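Local coordinates for protein D-alanyl-D-alanine carboxypeptidase (Mycobacterium tuberculosis H37Rv, PDB 4RYE) that shows D,D-carboxypeptidase activity in vitro and probably cleaves the D-Ala-D-Ala end of peptidoglycan stem peptides during cell-wall biogenesis, at residues Val7-Ala10 / Gly11-Pro14; Val68-Val71 / Ala72-Gln75; Thr90-Gln93 / Leu94-Leu98; Asn125-Ala128 / Ala129-Gly132. One frame throughout, in Å; residues are numbered along the deposited sequence.

Contact 1 of 4, residues Val7-Ala10 / Gly11-Pro14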
# COMPACT_ATOMS: atom_id res chain seq x y z
N VAL A 7 -20.62 -9.32 0.14
CA VAL A 7 -20.78 -10.77 0.14
C VAL A 7 -20.03 -11.21 1.38
O VAL A 7 -18.87 -10.88 1.56
CB VAL A 7 -20.15 -11.42 -1.12
CG1 VAL A 7 -20.18 -12.93 -1.04
CG2 VAL A 7 -20.84 -10.93 -2.39
N GLN A 8 -20.71 -11.93 2.25
CA GLN A 8 -20.07 -12.52 3.42
C GLN A 8 -20.71 -13.89 3.63
O GLN A 8 -21.76 -14.16 3.04
CB GLN A 8 -20.21 -11.61 4.65
CG GLN A 8 -21.63 -11.22 5.00
CD GLN A 8 -21.67 -10.32 6.21
OE1 GLN A 8 -21.83 -9.10 6.09
NE2 GLN A 8 -21.49 -10.91 7.39
N PRO A 9 -20.08 -14.77 4.44
CA PRO A 9 -20.64 -16.12 4.58
C PRO A 9 -22.00 -16.13 5.28
O PRO A 9 -22.22 -15.34 6.20
CB PRO A 9 -19.61 -16.84 5.47
CG PRO A 9 -18.33 -16.04 5.31
CD PRO A 9 -18.79 -14.62 5.14
N ALA A 10 -22.89 -17.02 4.85
CA ALA A 10 -24.21 -17.16 5.46
C ALA A 10 -24.10 -17.34 6.98
O ALA A 10 -23.32 -18.16 7.47
CB ALA A 10 -24.94 -18.34 4.84
N GLY A 11 -24.89 -16.57 7.72
CA GLY A 11 -24.95 -16.74 9.17
C GLY A 11 -23.91 -15.94 9.93
O GLY A 11 -23.97 -15.85 11.15
N SER A 12 -22.95 -15.36 9.21
CA SER A 12 -21.93 -14.55 9.87
C SER A 12 -22.50 -13.22 10.38
O SER A 12 -23.56 -12.77 9.92
CB SER A 12 -20.71 -14.31 8.96
OG SER A 12 -21.03 -13.57 7.79
N VAL A 13 -21.81 -12.62 11.33
CA VAL A 13 -22.21 -11.34 11.89
C VAL A 13 -22.20 -10.29 10.78
O VAL A 13 -21.21 -10.17 10.05
CB VAL A 13 -21.24 -10.91 13.01
CG1 VAL A 13 -21.40 -9.43 13.32
CG2 VAL A 13 -21.46 -11.78 14.25
N PRO A 14 -23.30 -9.53 10.65
CA PRO A 14 -23.37 -8.46 9.65
C PRO A 14 -22.21 -7.48 9.81
O PRO A 14 -21.90 -7.03 10.92
CB PRO A 14 -24.69 -7.75 9.99
CG PRO A 14 -25.52 -8.80 10.67
CD PRO A 14 -24.53 -9.61 11.46
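Ser12 OG is gripped twice: Gln8 NE2 donates a hydrogen bond to it at 2.7 Å, and the hydroxyl donates in turn to Pro9 O, also at 2.7 Å. The first bond is nearly straight, 171° at the hydrogen, and the hydroxyl oxygen lies in the plane of the Gln8 amide. The second runs in the plane of the Pro9 carbonyl and uses a lone pair. Pro9 O is itself shared, because Ser12 N also donates to it at 3.1 Å, tilted out of the carbonyl plane. That backbone bond closes a type II beta turn from Pro9 to Ser12, with Gly11 in the third place at a positive phi that suits a residue without a side chain. Ser12 holds OG between its backbone N and carbonyl carbon (chi1 63°), which swings the hydroxyl back over the turn. Gln8 reaches across the mouth of the loop on a chain extended beyond CG, and its NH2 group spends both hydrogens here: the other goes to Val13 O at 2.8 Å, coming from above that carbonyl's plane. Beyond Pro14, Ile15 N donates to Gln8 OE1, so both ends of the amide are used. The Trp256 side chain, on helix 246-259, touches Gln8, Pro9 and Ser12, and its NE1 also bonds to Val13 O. This chain of hydrogen bonds, from amide to hydroxyl to carbonyl, therefore gives the serine O-H a defined direction and fixes the glutamine's rotation, tying together a surface loop that has no regular helix or strand.

Contact 2 of 4, residues Val68-Val71 / Ala72-Gln75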
# COMPACT_ATOMS: atom_id res chain seq x y z
N VAL A 68 22.30 9.66 -7.09
CA VAL A 68 22.37 11.10 -6.89
C VAL A 68 21.08 11.69 -7.42
O VAL A 68 20.82 11.64 -8.63
CB VAL A 68 23.57 11.71 -7.63
CG1 VAL A 68 23.49 13.23 -7.61
CG2 VAL A 68 24.87 11.22 -7.02
N ALA A 69 20.26 12.23 -6.54
CA ALA A 69 18.98 12.78 -6.96
C ALA A 69 19.17 13.96 -7.90
O ALA A 69 20.05 14.81 -7.69
CB ALA A 69 18.18 13.21 -5.77
N ASP A 70 18.36 14.02 -8.95
CA ASP A 70 18.40 15.21 -9.80
C ASP A 70 17.18 16.09 -9.58
O ASP A 70 16.28 15.73 -8.82
CB ASP A 70 18.62 14.85 -11.28
CG ASP A 70 17.59 13.88 -11.81
OD1 ASP A 70 16.40 14.00 -11.46
OD2 ASP A 70 17.98 12.99 -12.60
N VAL A 71 17.15 17.25 -10.23
CA VAL A 71 16.08 18.22 -10.02
C VAL A 71 14.70 17.64 -10.30
O VAL A 71 13.76 17.85 -9.53
CB VAL A 71 16.31 19.51 -10.84
CG1 VAL A 71 15.09 20.40 -10.81
CG2 VAL A 71 17.51 20.25 -10.29
N ALA A 72 14.58 16.87 -11.38
CA ALA A 72 13.31 16.26 -11.76
C ALA A 72 12.74 15.34 -10.68
O ALA A 72 11.52 15.25 -10.52
CB ALA A 72 13.46 15.51 -13.08
N ASP A 73 13.62 14.67 -9.95
CA ASP A 73 13.21 13.74 -8.90
C ASP A 73 12.46 14.44 -7.76
O ASP A 73 11.75 13.80 -7.00
CB ASP A 73 14.42 13.02 -8.30
CG ASP A 73 15.14 12.15 -9.31
OD1 ASP A 73 14.51 11.78 -10.32
OD2 ASP A 73 16.33 11.82 -9.08
N THR A 74 12.64 15.75 -7.65
CA THR A 74 12.21 16.49 -6.47
C THR A 74 11.03 17.43 -6.73
O THR A 74 10.72 18.28 -5.89
CB THR A 74 13.37 17.34 -5.89
OG1 THR A 74 13.73 18.37 -6.82
CG2 THR A 74 14.58 16.46 -5.62
N GLN A 75 10.37 17.28 -7.87
CA GLN A 75 9.39 18.27 -8.30
C GLN A 75 7.92 17.85 -8.24
O GLN A 75 7.04 18.62 -8.63
CB GLN A 75 9.71 18.78 -9.71
CG GLN A 75 10.90 19.73 -9.76
CD GLN A 75 11.12 20.30 -11.15
OE1 GLN A 75 12.05 19.91 -11.86
NE2 GLN A 75 10.27 21.23 -11.55
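From Ala69 to Gln75 the chain leaves the end of strand 66-68 and winds through a short 3-10 turn, with Ala72 and Asp73 in the 3-10 conformation. This turn opens the long loop that leads to strand 88-90, the partner of 66-68 in a two-stranded antiparallel sheet. Two backbone bonds mark the winding: Thr74 N to Val71 O at 3.0 Å, and a weak one from Asp73 N to Asp70 O. Reciprocal bonds between side chain and backbone then join Asp70 and Asp73. Asp73 OD2 accepts from Asp70 N at 3.0 Å, from above the carboxylate plane, while Asp70 OD1 takes Asp73 N at 3.2 Å, nearly along its own C-O bond. A chi1 near +60° (55°) brings the Asp70 carboxylate over the turn. The two side chains cross at about a right angle, and the price is that Asp70 OD1 sits 3.1 Å from Asp73 OD1, acceptor against acceptor. His112 ND1, on helix 104-113, is hydrogen-bonded to Asp73 OD2 and may ease this crowding of negative charge, which could otherwise raise the pKa of one carboxylate. Val71 O takes a second donor besides Thr74 N: Thr74 OG1 donates a hydrogen bond to it at 2.8 Å. The Thr74 side chain touches Val83 and Pro85, farther along the loop. At the outer end Gln75 lays its extended chain obliquely across Val71, bringing Gln75 OE1 to 3.3 Å from Val71 CG1.

Contact 3 of 4, residues Thr90-Gln93 / Leu94-Leu98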
# COMPACT_ATOMS: atom_id res chain seq x y z
N THR A 90 20.40 6.03 -0.45
CA THR A 90 20.38 4.60 -0.71
C THR A 90 18.97 4.15 -1.06
O THR A 90 17.98 4.83 -0.74
CB THR A 90 20.84 3.77 0.50
OG1 THR A 90 19.89 3.94 1.56
CG2 THR A 90 22.21 4.21 0.97
N ALA A 91 18.87 3.01 -1.73
CA ALA A 91 17.57 2.40 -2.01
C ALA A 91 16.78 2.19 -0.73
O ALA A 91 15.58 2.38 -0.71
CB ALA A 91 17.75 1.08 -2.75
N ARG A 92 17.46 1.77 0.34
CA ARG A 92 16.79 1.53 1.62
C ARG A 92 16.20 2.84 2.15
O ARG A 92 15.03 2.89 2.55
CB ARG A 92 17.76 0.94 2.65
CG ARG A 92 17.16 0.77 4.06
CD ARG A 92 15.92 -0.11 4.01
NE ARG A 92 15.22 -0.24 5.29
CZ ARG A 92 15.38 -1.27 6.12
NH1 ARG A 92 16.22 -2.25 5.82
NH2 ARG A 92 14.69 -1.32 7.25
N GLN A 93 16.99 3.90 2.12
CA GLN A 93 16.53 5.21 2.57
C GLN A 93 15.31 5.63 1.77
O GLN A 93 14.35 6.15 2.32
CB GLN A 93 17.64 6.26 2.45
CG GLN A 93 18.74 6.14 3.51
CD GLN A 93 20.00 6.90 3.15
OE1 GLN A 93 20.21 7.32 2.01
NE2 GLN A 93 20.86 7.10 4.14
N LEU A 94 15.35 5.40 0.46
CA LEU A 94 14.25 5.81 -0.40
C LEU A 94 13.01 4.96 -0.14
O LEU A 94 11.89 5.47 -0.16
CB LEU A 94 14.65 5.80 -1.88
CG LEU A 94 15.71 6.83 -2.32
CD1 LEU A 94 16.13 6.63 -3.78
CD2 LEU A 94 15.20 8.23 -2.10
N LEU A 95 13.21 3.67 0.13
CA LEU A 95 12.09 2.77 0.43
C LEU A 95 11.42 3.12 1.77
O LEU A 95 10.20 3.02 1.90
CB LEU A 95 12.54 1.30 0.43
CG LEU A 95 12.72 0.67 -0.95
CD1 LEU A 95 13.48 -0.65 -0.85
CD2 LEU A 95 11.36 0.46 -1.58
N ASP A 96 12.22 3.54 2.75
CA ASP A 96 11.67 4.04 4.01
C ASP A 96 10.83 5.28 3.77
O ASP A 96 9.73 5.40 4.30
CB ASP A 96 12.79 4.38 5.01
CG ASP A 96 13.48 3.14 5.57
OD1 ASP A 96 12.87 2.05 5.54
OD2 ASP A 96 14.63 3.26 6.04
N GLY A 97 11.37 6.21 2.98
CA GLY A 97 10.64 7.42 2.62
C GLY A 97 9.36 7.08 1.89
O GLY A 97 8.29 7.64 2.17
N LEU A 98 9.46 6.13 0.96
CA LEU A 98 8.31 5.66 0.18
C LEU A 98 7.21 5.07 1.05
O LEU A 98 6.03 5.41 0.89
CB LEU A 98 8.75 4.60 -0.83
CG LEU A 98 7.68 4.13 -1.80
CD1 LEU A 98 7.42 5.24 -2.82
CD2 LEU A 98 8.09 2.84 -2.50
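The guanidinium of Arg92 meets the carboxylate of Asp96, one helical turn on, at its edge: Asp96 OD1 lies near the guanidinium plane, 3.3 Å from Arg92 NE, in a long but straight salt bridge. The two flat groups stand 77° apart, and NE comes to OD1 from the syn side, tilted 29° out of the carboxylate plane. Arg92 sends CG anti to its backbone N (chi1 175°) and then bends at chi2, which turns NE forward along the helix towards Asp96. Its stronger polar partner is Glu177, bridged to NH2, and Ile174 touches both Arg92 and Asp96. At its start, helix 91-100 has a capping box: Thr90 OG1 accepts from Gln93 N at 3.0 Å, and Gln93 OE1 takes Thr90 N at 2.8 Å, from above the amide plane. Leu94 and Leu95 fill the inner side, against helices 104-113 and 50-60. Farther on, Gly97 lies about 8 Å from the side chain of Ser102, which is probably part of the active site. Asp96 is close to Glu177 as well; Arg92 bridges to both acids, through NE to Asp96 and NH2 to Glu177, and probably offsets the repulsion between them.

Contact 4 of 4, residues Asn125-Ala128 / Ala129-Gly132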
# COMPACT_ATOMS: atom_id res chain seq x y z
N ASN A 125 3.78 -2.59 -14.03
CA ASN A 125 2.70 -3.28 -14.72
C ASN A 125 3.09 -4.72 -15.05
O ASN A 125 2.27 -5.62 -14.92
CB ASN A 125 2.28 -2.49 -15.97
CG ASN A 125 1.46 -1.27 -15.61
OD1 ASN A 125 0.66 -1.32 -14.67
ND2 ASN A 125 1.66 -0.18 -16.33
N ALA A 126 4.34 -4.94 -15.43
CA ALA A 126 4.80 -6.31 -15.66
C ALA A 126 4.75 -7.14 -14.38
O ALA A 126 4.38 -8.32 -14.40
CB ALA A 126 6.20 -6.32 -16.24
N LYS A 127 5.11 -6.53 -13.26
CA LYS A 127 5.09 -7.22 -11.97
C LYS A 127 3.66 -7.60 -11.57
O LYS A 127 3.40 -8.73 -11.13
CB LYS A 127 5.74 -6.33 -10.90
CG LYS A 127 5.72 -6.89 -9.48
CD LYS A 127 6.20 -8.33 -9.43
CE LYS A 127 7.41 -8.48 -8.55
NZ LYS A 127 8.65 -8.43 -9.37
N ALA A 128 2.72 -6.67 -11.72
CA ALA A 128 1.32 -6.96 -11.44
C ALA A 128 0.85 -8.17 -12.25
O ALA A 128 0.19 -9.06 -11.71
CB ALA A 128 0.43 -5.75 -11.73
N ALA A 129 1.22 -8.22 -13.52
CA ALA A 129 0.84 -9.37 -14.35
C ALA A 129 1.42 -10.70 -13.83
O ALA A 129 0.72 -11.72 -13.87
CB ALA A 129 1.25 -9.15 -15.81
N THR A 130 2.67 -10.70 -13.37
CA THR A 130 3.25 -11.95 -12.87
C THR A 130 2.51 -12.43 -11.62
O THR A 130 2.51 -13.62 -11.33
CB THR A 130 4.75 -11.86 -12.54
OG1 THR A 130 4.95 -10.95 -11.45
CG2 THR A 130 5.54 -11.39 -13.74
N LEU A 131 1.87 -11.51 -10.91
CA LEU A 131 1.13 -11.83 -9.70
C LEU A 131 -0.32 -12.21 -9.95
O LEU A 131 -1.04 -12.60 -9.03
CB LEU A 131 1.17 -10.66 -8.73
CG LEU A 131 2.55 -10.29 -8.21
CD1 LEU A 131 2.46 -9.08 -7.30
CD2 LEU A 131 3.15 -11.47 -7.45
N GLY A 132 -0.76 -12.09 -11.20
CA GLY A 132 -2.15 -12.37 -11.53
C GLY A 132 -3.06 -11.21 -11.18
O GLY A 132 -4.28 -11.34 -11.19
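Thr130 OG1 donates a hydrogen bond to Lys127 O at 2.7 Å, the shortest hydrogen bond between the two segments. The hydroxyl reaches the carbonyl because a chi1 of 65° turns Thr130 OG1 back along the helix, while CG2 comes to 3.3 Å from Ala126 O. The same Lys127 O also accepts from Leu131 N at 3.2 Å, so one carbonyl of the last turn serves a side chain and the backbone together. Lys127 supplies a flank as well: its chain, bent from chi2 onward, lays CD 3.5 Å from Thr130 OG1. Leu131 adds its branch point, with CG 3.4 Å from Lys127 O. Next out comes the regular helix ladder, in which Ala129 N bonds to Asn125 O and Thr130 N to Ala126 O, 3.1 Å each. Gly132 then takes a positive phi (80°), a conformation glycine adopts readily, and its N bonds to Ala129 O; the turn forms a Schellman motif, a standard way for a helix to stop. Beyond this shell, Lys127 NZ has its own partner in Asp59, a salt bridge to helix 50-60, and the amide of Asn125 is anchored through OD1 to Ala138 N, in the loop that follows this helix. Lys127, Ala128 and Leu131 present one side to helix 50-60, resting on Leu52, Val56 and Leu55, so helix 117-130 ends with its inner side packed against that helix, while Ala126 and Ala129 look to the surface.

Only contact 3 is truly buried; contact 2 is partly so, and contacts 1 and 4 lie on the surface. Contacts 2 and 3 are close neighbours, with centres about 15 Å apart, and both are tied to helix 104-113, whereas contacts 3 and 4 both pack leucines on helix 50-60. Contact 1 stands apart, across the centre of the chain from contacts 2 and 3, and leans on helix 246-259. Their chemistry follows: neutral amide and hydroxyl bonds shape the loop at 7-14, paired acids the 3-10 turn, a capping box and a charged bridge the start of helix 91-100, and a hydroxyl with a glycine the end of helix 117-130.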